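Local coordinates for protein telomerase reverse transcriptase (Takifugu rubripes, PDB 4LMO) that serves as the RNA-binding domain of telomerase, the reverse transcriptase that extends chromosome ends by copying a template within its own RNA component, at residues A[24-38]-A[42-56]. Residues are numbered along the deposited sequence; the frame is centred on the assembly and turned at random.
Sequences LLNRKKKTAEGFRKI and DLIRIVFFEGVLYLN
Arg36 meets Asp42 because its CG sits between backbone N and carbonyl carbon (chi1 67°) and the chain beyond runs extended to NE, carrying the guanidinium end-on to the carboxylate. Arg36 NH1 lies 2.8 Å from Asp42 OD2 and Arg36 NH2 2.8 Å from Asp42 OD1, a two-bond salt bridge on the syn sides, although the planes are turned 40° apart. Asp42 OD1 also takes the Tyr54 hydroxyl on its anti lone pair, and OD2 accepts from Gln39 N, so four bonds fix the carboxylate. The extended chain of Lys29 lays CD against Tyr54 CE2 at 3.6 Å, and a bend at chi4 brings NZ over the ring face in a cation-pi contact; a water joins NZ to Tyr54 O. Replacing Asp42 by an alanine is likely to leave the Arg36 guanidinium without its countercharge and the Tyr54 hydroxyl without its carboxylate partner. Apolar packing comes from Leu55, whose CD2 is 3.5 Å from Ile38 CG2, while its CD1 lies over one face of the Arg27 guanidinium, toward its rim. Lys30 N bonds Leu55 O (2.9 Å, 168°). Strands 29-30 and 35-36, paired by reciprocal Lys29/Arg36 backbone bonds, form a beta-hairpin packed on helix 40-48 of this largely helical domain.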
ATOM      1  N   LEU A  24       1.132  -7.052  -0.120  1.00 33.72           N
ATOM      2  CA  LEU A  24      -0.214  -7.588   0.117  1.00 33.56           C
ATOM      3  C   LEU A  24      -0.949  -8.125  -1.121  1.00 34.02           C
ATOM      4  O   LEU A  24      -1.439  -9.255  -1.113  1.00 33.83           O
ATOM      5  CB  LEU A  24      -1.081  -6.549   0.845  1.00 32.44           C
ATOM      6  CG  LEU A  24      -2.582  -6.814   1.038  1.00 32.68           C
ATOM      7  CD1 LEU A  24      -2.861  -8.113   1.785  1.00 32.18           C
ATOM      8  CD2 LEU A  24      -3.233  -5.634   1.746  1.00 31.74           C
ATOM      9  N   LEU A  25      -1.026  -7.313  -2.172  1.00 34.23           N
ATOM     10  CA  LEU A  25      -1.803  -7.667  -3.361  1.00 35.10           C
ATOM     11  C   LEU A  25      -1.130  -8.723  -4.247  1.00 36.32           C
ATOM     12  O   LEU A  25      -1.744  -9.231  -5.186  1.00 37.22           O
ATOM     13  CB  LEU A  25      -2.160  -6.415  -4.172  1.00 34.50           C
ATOM     14  CG  LEU A  25      -3.035  -5.327  -3.538  1.00 33.81           C
ATOM     15  CD1 LEU A  25      -3.323  -4.229  -4.553  1.00 33.35           C
ATOM     16  CD2 LEU A  25      -4.334  -5.897  -2.985  1.00 33.59           C
ATOM     17  N   ASN A  26       0.126  -9.046  -3.944  1.00 36.97           N
ATOM     18  CA  ASN A  26       0.847 -10.109  -4.640  1.00 38.19           C
ATOM     19  C   ASN A  26       0.792 -11.436  -3.890  1.00 39.51           C
ATOM     20  O   ASN A  26       1.290 -12.452  -4.380  1.00 40.41           O
ATOM     21  CB  ASN A  26       2.303  -9.704  -4.894  1.00 37.81           C
ATOM     22  CG  ASN A  26       2.442  -8.674  -5.999  1.00 37.50           C
ATOM     23  OD1 ASN A  26       1.565  -8.534  -6.851  1.00 37.77           O
ATOM     24  ND2 ASN A  26       3.551  -7.949  -5.992  1.00 36.73           N
ATOM     25  N   ARG A  27       0.191 -11.422  -2.703  1.00 40.17           N
ATOM     26  CA  ARG A  27       0.049 -12.631  -1.898  1.00 41.97           C
ATOM     27  C   ARG A  27      -1.071 -13.517  -2.422  1.00 43.29           C
ATOM     28  O   ARG A  27      -2.044 -13.034  -3.005  1.00 43.78           O
ATOM     29  CB  ARG A  27      -0.181 -12.289  -0.424  1.00 42.55           C
ATOM     30  CG  ARG A  27       1.100 -12.000   0.341  1.00 43.27           C
ATOM     31  CD  ARG A  27       0.826 -11.291   1.655  1.00 44.10           C
ATOM     32  NE  ARG A  27       0.304 -12.184   2.691  1.00 45.43           N
ATOM     33  CZ  ARG A  27      -0.097 -11.780   3.894  1.00 45.38           C
ATOM     34  NH1 ARG A  27      -0.043 -10.491   4.225  1.00 44.87           N
ATOM     35  NH2 ARG A  27      -0.556 -12.664   4.771  1.00 46.06           N
ATOM     36  N   LYS A  28      -0.915 -14.819  -2.215  1.00 44.84           N
ATOM     37  CA  LYS A  28      -1.895 -15.799  -2.659  1.00 46.00           C
ATOM     38  C   LYS A  28      -2.779 -16.257  -1.502  1.00 45.60           C
ATOM     39  O   LYS A  28      -2.333 -16.307  -0.355  1.00 44.87           O
ATOM     40  CB  LYS A  28      -1.193 -16.997  -3.306  1.00 47.62           C
ATOM     41  CG  LYS A  28      -0.516 -16.670  -4.631  1.00 48.46           C
ATOM     42  CD  LYS A  28      -0.028 -17.924  -5.335  1.00 50.30           C
ATOM     43  CE  LYS A  28       0.271 -17.644  -6.800  1.00 51.17           C
ATOM     44  NZ  LYS A  28       0.724 -18.865  -7.523  1.00 52.24           N
ATOM     45  N   LYS A  29      -4.036 -16.568  -1.810  1.00 46.38           N
ATOM     46  CA  LYS A  29      -4.941 -17.158  -0.829  1.00 47.37           C
ATOM     47  C   LYS A  29      -4.646 -18.646  -0.684  1.00 49.61           C
ATOM     48  O   LYS A  29      -4.444 -19.350  -1.678  1.00 50.44           O
ATOM     49  CB  LYS A  29      -6.408 -16.935  -1.214  1.00 47.01           C
ATOM     50  CG  LYS A  29      -7.400 -17.637  -0.294  1.00 46.93           C
ATOM     51  CD  LYS A  29      -8.817 -17.121  -0.469  1.00 46.61           C
ATOM     52  CE  LYS A  29      -9.839 -18.063   0.156  1.00 47.35           C
ATOM     53  NZ  LYS A  29      -9.672 -18.224   1.628  1.00 47.69           N
ATOM     54  N   LYS A  30      -4.619 -19.112   0.560  1.00 51.41           N
ATOM     55  CA  LYS A  30      -4.380 -20.517   0.854  1.00 54.12           C
ATOM     56  C   LYS A  30      -5.664 -21.336   0.733  1.00 56.03           C
ATOM     57  O   LYS A  30      -6.622 -21.126   1.482  1.00 55.55           O
ATOM     58  CB  LYS A  30      -3.749 -20.685   2.240  1.00 54.15           C
ATOM     59  CG  LYS A  30      -3.399 -22.121   2.588  1.00 55.80           C
ATOM     60  CD  LYS A  30      -2.278 -22.199   3.610  1.00 55.95           C
ATOM     61  CE  LYS A  30      -1.768 -23.626   3.755  1.00 57.53           C
ATOM     62  NZ  LYS A  30      -1.259 -24.185   2.468  1.00 58.57           N
ATOM     63  N   THR A  31      -5.671 -22.252  -0.231  1.00 58.72           N
ATOM     64  CA  THR A  31      -6.730 -23.248  -0.364  1.00 61.03           C
ATOM     65  C   THR A  31      -6.328 -24.495   0.429  1.00 63.30           C
ATOM     66  O   THR A  31      -5.237 -24.541   1.005  1.00 63.30           O
ATOM     67  CB  THR A  31      -6.987 -23.617  -1.841  1.00 61.69           C
ATOM     68  OG1 THR A  31      -5.760 -24.034  -2.455  1.00 62.41           O
ATOM     69  CG2 THR A  31      -7.557 -22.428  -2.606  1.00 60.56           C
ATOM     70  N   ALA A  32      -7.206 -25.496   0.459  1.00 65.32           N
ATOM     71  CA  ALA A  32      -6.932 -26.743   1.179  1.00 67.30           C
ATOM     72  C   ALA A  32      -5.683 -27.468   0.665  1.00 68.92           C
ATOM     73  O   ALA A  32      -4.902 -27.999   1.456  1.00 69.66           O
ATOM     74  CB  ALA A  32      -8.143 -27.665   1.129  1.00 67.57           C
ATOM     75  N   GLU A  33      -5.497 -27.468  -0.654  1.00 69.90           N
ATOM     76  CA  GLU A  33      -4.403 -28.212  -1.285  1.00 71.13           C
ATOM     77  C   GLU A  33      -3.172 -27.367  -1.630  1.00 70.13           C
ATOM     78  O   GLU A  33      -2.088 -27.911  -1.858  1.00 70.53           O
ATOM     79  CB  GLU A  33      -4.905 -28.961  -2.525  1.00 73.77           C
ATOM     80  CG  GLU A  33      -5.934 -30.041  -2.217  1.00 76.29           C
ATOM     81  CD  GLU A  33      -6.080 -31.075  -3.323  1.00 79.10           C
ATOM     82  OE1 GLU A  33      -5.254 -31.089  -4.261  1.00 80.22           O
ATOM     83  OE2 GLU A  33      -7.026 -31.886  -3.246  1.00 80.56           O
ATOM     84  N   GLY A  34      -3.336 -26.045  -1.665  1.00 68.33           N
ATOM     85  CA  GLY A  34      -2.226 -25.147  -1.979  1.00 66.55           C
ATOM     86  C   GLY A  34      -2.574 -23.671  -1.970  1.00 64.56           C
ATOM     87  O   GLY A  34      -3.025 -23.133  -0.955  1.00 63.28           O
ATOM     88  N   PHE A  35      -2.355 -23.017  -3.110  1.00 63.63           N
ATOM     89  CA  PHE A  35      -2.521 -21.569  -3.232  1.00 61.39           C
ATOM     90  C   PHE A  35      -3.182 -21.153  -4.541  1.00 60.55           C
ATOM     91  O   PHE A  35      -3.142 -21.884  -5.532  1.00 61.90           O
ATOM     92  CB  PHE A  35      -1.169 -20.860  -3.080  1.00 61.39           C
ATOM     93  CG  PHE A  35      -0.491 -21.141  -1.773  1.00 62.16           C
ATOM     94  CD1 PHE A  35      -0.900 -20.491  -0.613  1.00 61.59           C
ATOM     95  CD2 PHE A  35       0.538 -22.072  -1.696  1.00 63.13           C
ATOM     96  CE1 PHE A  35      -0.290 -20.761   0.598  1.00 62.12           C
ATOM     97  CE2 PHE A  35       1.155 -22.345  -0.488  1.00 63.76           C
ATOM     98  CZ  PHE A  35       0.735 -21.693   0.660  1.00 63.36           C
ATOM     99  N   ARG A  36      -3.791 -19.969  -4.527  1.00 58.02           N
ATOM    100  CA  ARG A  36      -4.402 -19.387  -5.719  1.00 56.80           C
ATOM    101  C   ARG A  36      -4.313 -17.860  -5.729  1.00 55.45           C
ATOM    102  O   ARG A  36      -4.234 -17.221  -4.674  1.00 54.02           O
ATOM    103  CB  ARG A  36      -5.860 -19.846  -5.873  1.00 56.16           C
ATOM    104  CG  ARG A  36      -6.821 -19.349  -4.802  1.00 54.13           C
ATOM    105  CD  ARG A  36      -8.260 -19.589  -5.227  1.00 54.20           C
ATOM    106  NE  ARG A  36      -9.232 -19.079  -4.261  1.00 53.25           N
ATOM    107  CZ  ARG A  36      -9.716 -17.839  -4.254  1.00 51.63           C
ATOM    108  NH1 ARG A  36      -9.320 -16.953  -5.160  1.00 51.37           N
ATOM    109  NH2 ARG A  36     -10.599 -17.481  -3.334  1.00 50.43           N
ATOM    110  N   LYS A  37      -4.323 -17.295  -6.936  1.00 55.25           N
ATOM    111  CA  LYS A  37      -4.341 -15.850  -7.154  1.00 54.04           C
ATOM    112  C   LYS A  37      -5.579 -15.254  -6.488  1.00 52.69           C
ATOM    113  O   LYS A  37      -6.616 -15.919  -6.411  1.00 53.87           O
ATOM    114  CB  LYS A  37      -4.397 -15.575  -8.658  1.00 55.44           C
ATOM    115  CG  LYS A  37      -3.588 -14.381  -9.135  1.00 56.57           C
ATOM    116  CD  LYS A  37      -2.300 -14.816  -9.822  1.00 58.09           C
ATOM    117  CE  LYS A  37      -1.698 -13.671 -10.622  1.00 59.01           C
ATOM    118  NZ  LYS A  37      -0.639 -14.132 -11.563  1.00 60.62           N
ATOM    119  N   ILE A  38      -5.485 -14.015  -6.006  1.00 50.35           N
ATOM    120  CA  ILE A  38      -6.644 -13.377  -5.362  1.00 49.06           C
ATOM    121  C   ILE A  38      -7.519 -12.588  -6.335  1.00 48.25           C
ATOM    122  O   ILE A  38      -7.015 -11.919  -7.238  1.00 48.36           O
ATOM    123  CB  ILE A  38      -6.274 -12.532  -4.112  1.00 48.01           C
ATOM    124  CG1 ILE A  38      -5.600 -11.208  -4.492  1.00 47.39           C
ATOM    125  CG2 ILE A  38      -5.415 -13.349  -3.157  1.00 48.09           C
ATOM    126  CD1 ILE A  38      -5.747 -10.130  -3.439  1.00 47.20           C
ATOM    127  N   ASP A  42     -12.187 -11.723  -3.091  1.00 38.71           N
ATOM    128  CA  ASP A  42     -11.190 -11.947  -2.043  1.00 37.34           C
ATOM    129  C   ASP A  42     -10.751 -10.630  -1.403  1.00 35.22           C
ATOM    130  O   ASP A  42     -10.645 -10.539  -0.177  1.00 33.79           O
ATOM    131  CB  ASP A  42      -9.968 -12.695  -2.595  1.00 38.36           C
ATOM    132  CG  ASP A  42     -10.313 -14.070  -3.148  1.00 40.00           C
ATOM    133  OD1 ASP A  42     -11.056 -14.826  -2.485  1.00 40.70           O
ATOM    134  OD2 ASP A  42      -9.825 -14.398  -4.247  1.00 41.30           O
ATOM    135  N   LEU A  43     -10.511  -9.617  -2.234  1.00 34.00           N
ATOM    136  CA  LEU A  43     -10.080  -8.303  -1.754  1.00 32.86           C
ATOM    137  C   LEU A  43     -11.135  -7.625  -0.885  1.00 31.74           C
ATOM    138  O   LEU A  43     -10.807  -7.039   0.147  1.00 30.83           O
ATOM    139  CB  LEU A  43      -9.658  -7.388  -2.913  1.00 32.75           C
ATOM    140  CG  LEU A  43      -9.050  -6.035  -2.515  1.00 32.30           C
ATOM    141  CD1 LEU A  43      -7.833  -6.203  -1.612  1.00 31.93           C
ATOM    142  CD2 LEU A  43      -8.695  -5.212  -3.741  1.00 32.87           C
ATOM    143  N   ILE A  44     -12.396  -7.715  -1.301  1.00 31.78           N
ATOM    144  CA  ILE A  44     -13.518  -7.201  -0.509  1.00 31.39           C
ATOM    145  C   ILE A  44     -13.526  -7.812   0.899  1.00 30.90           C
ATOM    146  O   ILE A  44     -13.789  -7.121   1.885  1.00 30.73           O
ATOM    147  CB  ILE A  44     -14.866  -7.417  -1.237  1.00 32.08           C
ATOM    148  CG1 ILE A  44     -14.924  -6.526  -2.483  1.00 32.25           C
ATOM    149  CG2 ILE A  44     -16.047  -7.142  -0.310  1.00 31.78           C
ATOM    150  CD1 ILE A  44     -16.091  -6.801  -3.403  1.00 32.76           C
ATOM    151  N   ARG A  45     -13.205  -9.102   0.976  1.00 30.92           N
ATOM    152  CA  ARG A  45     -13.067  -9.817   2.244  1.00 31.11           C
ATOM    153  C   ARG A  45     -11.953  -9.246   3.121  1.00 30.26           C
ATOM    154  O   ARG A  45     -12.149  -9.026   4.317  1.00 30.38           O
ATOM    155  CB  ARG A  45     -12.809 -11.304   1.981  1.00 32.28           C
ATOM    156  CG  ARG A  45     -14.028 -12.066   1.503  1.00 33.59           C
ATOM    157  CD  ARG A  45     -14.846 -12.509   2.699  1.00 34.63           C
ATOM    158  NE  ARG A  45     -16.264 -12.594   2.397  1.00 35.12           N
ATOM    159  CZ  ARG A  45     -17.209 -12.821   3.300  1.00 35.57           C
ATOM    160  NH1 ARG A  45     -16.900 -12.987   4.580  1.00 35.58           N
ATOM    161  NH2 ARG A  45     -18.474 -12.876   2.915  1.00 36.56           N
ATOM    162  N   ILE A  46     -10.791  -9.013   2.511  1.00 29.23           N
ATOM    163  CA  ILE A  46      -9.629  -8.451   3.196  1.00 28.38           C
ATOM    164  C   ILE A  46      -9.901  -7.032   3.697  1.00 27.66           C
ATOM    165  O   ILE A  46      -9.494  -6.670   4.800  1.00 27.95           O
ATOM    166  CB  ILE A  46      -8.377  -8.462   2.282  1.00 28.27           C
ATOM    167  CG1 ILE A  46      -8.036  -9.897   1.860  1.00 28.71           C
ATOM    168  CG2 ILE A  46      -7.185  -7.805   2.971  1.00 27.37           C
ATOM    169  CD1 ILE A  46      -7.084 -10.001   0.685  1.00 28.85           C
ATOM    170  N   VAL A  47     -10.600  -6.241   2.887  1.00 27.29           N
ATOM    171  CA  VAL A  47     -10.847  -4.834   3.205  1.00 26.84           C
ATOM    172  C   VAL A  47     -11.989  -4.640   4.208  1.00 26.96           C
ATOM    173  O   VAL A  47     -11.869  -3.827   5.128  1.00 27.17           O
ATOM    174  CB  VAL A  47     -11.091  -3.993   1.927  1.00 26.76           C
ATOM    175  CG1 VAL A  47     -11.352  -2.530   2.268  1.00 26.16           C
ATOM    176  CG2 VAL A  47      -9.902  -4.106   0.981  1.00 26.74           C
ATOM    177  N   PHE A  48     -13.076  -5.393   4.050  1.00 27.23           N
ATOM    178  CA  PHE A  48     -14.307  -5.114   4.802  1.00 27.70           C
ATOM    179  C   PHE A  48     -14.759  -6.169   5.807  1.00 28.75           C
ATOM    180  O   PHE A  48     -15.541  -5.855   6.707  1.00 29.19           O
ATOM    181  CB  PHE A  48     -15.466  -4.813   3.845  1.00 27.00           C
ATOM    182  CG  PHE A  48     -15.209  -3.662   2.920  1.00 26.33           C
ATOM    183  CD1 PHE A  48     -15.155  -2.356   3.404  1.00 25.75           C
ATOM    184  CD2 PHE A  48     -15.034  -3.879   1.559  1.00 26.20           C
ATOM    185  CE1 PHE A  48     -14.916  -1.291   2.548  1.00 25.24           C
ATOM    186  CE2 PHE A  48     -14.798  -2.816   0.698  1.00 26.09           C
ATOM    187  CZ  PHE A  48     -14.740  -1.521   1.194  1.00 25.66           C
ATOM    188  N   PHE A  49     -14.285  -7.405   5.657  1.00 29.52           N
ATOM    189  CA  PHE A  49     -14.800  -8.520   6.456  1.00 30.11           C
ATOM    190  C   PHE A  49     -13.749  -9.151   7.377  1.00 30.76           C
ATOM    191  O   PHE A  49     -13.527  -8.656   8.487  1.00 31.01           O
ATOM    192  CB  PHE A  49     -15.493  -9.557   5.557  1.00 30.83           C
ATOM    193  CG  PHE A  49     -16.716  -9.024   4.849  1.00 31.05           C
ATOM    194  CD1 PHE A  49     -17.979  -9.138   5.426  1.00 31.23           C
ATOM    195  CD2 PHE A  49     -16.603  -8.399   3.608  1.00 31.06           C
ATOM    196  CE1 PHE A  49     -19.104  -8.645   4.779  1.00 31.62           C
ATOM    197  CE2 PHE A  49     -17.726  -7.901   2.957  1.00 31.74           C
ATOM    198  CZ  PHE A  49     -18.979  -8.024   3.544  1.00 31.60           C
ATOM    199  N   GLU A  50     -13.103 -10.225   6.926  1.00 31.11           N
ATOM    200  CA  GLU A  50     -12.147 -10.962   7.761  1.00 31.48           C
ATOM    201  C   GLU A  50     -10.838 -10.225   8.045  1.00 30.98           C
ATOM    202  O   GLU A  50     -10.235 -10.419   9.103  1.00 31.07           O
ATOM    203  CB  GLU A  50     -11.836 -12.338   7.163  1.00 32.35           C
ATOM    204  CG  GLU A  50     -12.900 -13.393   7.420  1.00 33.44           C
ATOM    205  CD  GLU A  50     -13.983 -13.418   6.358  1.00 34.25           C
ATOM    206  OE1 GLU A  50     -13.994 -12.524   5.488  1.00 34.08           O
ATOM    207  OE2 GLU A  50     -14.831 -14.334   6.389  1.00 35.27           O
ATOM    208  N   GLY A  51     -10.404  -9.389   7.107  1.00 30.20           N
ATOM    209  CA  GLY A  51      -9.089  -8.760   7.191  1.00 29.77           C
ATOM    210  C   GLY A  51      -8.061  -9.556   6.409  1.00 29.97           C
ATOM    211  O   GLY A  51      -8.424 -10.427   5.617  1.00 30.39           O
ATOM    212  N   VAL A  52      -6.780  -9.267   6.639  1.00 29.70           N
ATOM    213  CA  VAL A  52      -5.680  -9.929   5.918  1.00 30.25           C
ATOM    214  C   VAL A  52      -5.605 -11.445   6.128  1.00 31.26           C
ATOM    215  O   VAL A  52      -5.147 -12.171   5.243  1.00 31.91           O
ATOM    216  CB  VAL A  52      -4.295  -9.300   6.227  1.00 30.10           C
ATOM    217  CG1 VAL A  52      -4.162  -7.943   5.559  1.00 29.85           C
ATOM    218  CG2 VAL A  52      -4.049  -9.187   7.725  1.00 29.85           C
ATOM    219  N   LEU A  53      -6.067 -11.916   7.286  1.00 31.61           N
ATOM    220  CA  LEU A  53      -5.985 -13.337   7.643  1.00 32.60           C
ATOM    221  C   LEU A  53      -6.951 -14.214   6.843  1.00 33.28           C
ATOM    222  O   LEU A  53      -6.889 -15.446   6.913  1.00 33.81           O
ATOM    223  CB  LEU A  53      -6.175 -13.542   9.151  1.00 32.50           C
ATOM    224  CG  LEU A  53      -5.090 -12.946  10.060  1.00 32.61           C
ATOM    225  CD1 LEU A  53      -5.514 -12.989  11.522  1.00 32.04           C
ATOM    226  CD2 LEU A  53      -3.751 -13.646   9.862  1.00 32.92           C
ATOM    227  N   TYR A  54      -7.831 -13.566   6.083  1.00 33.17           N
ATOM    228  CA  TYR A  54      -8.682 -14.249   5.118  1.00 33.74           C
ATOM    229  C   TYR A  54      -7.831 -15.066   4.143  1.00 34.41           C
ATOM    230  O   TYR A  54      -8.240 -16.142   3.707  1.00 35.14           O
ATOM    231  CB  TYR A  54      -9.554 -13.234   4.367  1.00 33.72           C
ATOM    232  CG  TYR A  54     -10.305 -13.810   3.191  1.00 34.71           C
ATOM    233  CD1 TYR A  54     -11.492 -14.519   3.374  1.00 35.61           C
ATOM    234  CD2 TYR A  54      -9.823 -13.653   1.893  1.00 35.26           C
ATOM    235  CE1 TYR A  54     -12.177 -15.057   2.294  1.00 36.13           C
ATOM    236  CE2 TYR A  54     -10.501 -14.184   0.808  1.00 36.26           C
ATOM    237  CZ  TYR A  54     -11.676 -14.884   1.013  1.00 36.74           C
ATOM    238  OH  TYR A  54     -12.345 -15.410  -0.067  1.00 38.05           O
ATOM    239  N   LEU A  55      -6.644 -14.550   3.823  1.00 34.29           N
ATOM    240  CA  LEU A  55      -5.684 -15.236   2.958  1.00 35.56           C
ATOM    241  C   LEU A  55      -5.159 -16.534   3.575  1.00 36.81           C
ATOM    242  O   LEU A  55      -4.689 -17.425   2.862  1.00 37.18           O
ATOM    243  CB  LEU A  55      -4.513 -14.308   2.610  1.00 35.14           C
ATOM    244  CG  LEU A  55      -4.808 -13.092   1.721  1.00 34.81           C
ATOM    245  CD1 LEU A  55      -3.616 -12.148   1.651  1.00 34.05           C
ATOM    246  CD2 LEU A  55      -5.220 -13.531   0.328  1.00 35.63           C
ATOM    247  N   ASN A  56      -5.253 -16.635   4.898  1.00 37.70           N
ATOM    248  CA  ASN A  56      -4.751 -17.795   5.631  1.00 38.75           C
ATOM    249  C   ASN A  56      -5.849 -18.752   6.092  1.00 38.84           C
ATOM    250  O   ASN A  56      -5.577 -19.728   6.794  1.00 39.73           O
ATOM    251  CB  ASN A  56      -3.896 -17.334   6.811  1.00 39.33           C
ATOM    252  CG  ASN A  56      -2.656 -16.584   6.366  1.00 39.74           C
ATOM    253  OD1 ASN A  56      -1.746 -17.163   5.772  1.00 40.68           O
ATOM    254  ND2 ASN A  56      -2.618 -15.288   6.650  1.00 39.91           N
TER
HETATM  255  O   HOH W   1     -10.787 -17.627   4.248  1.00 39.69           O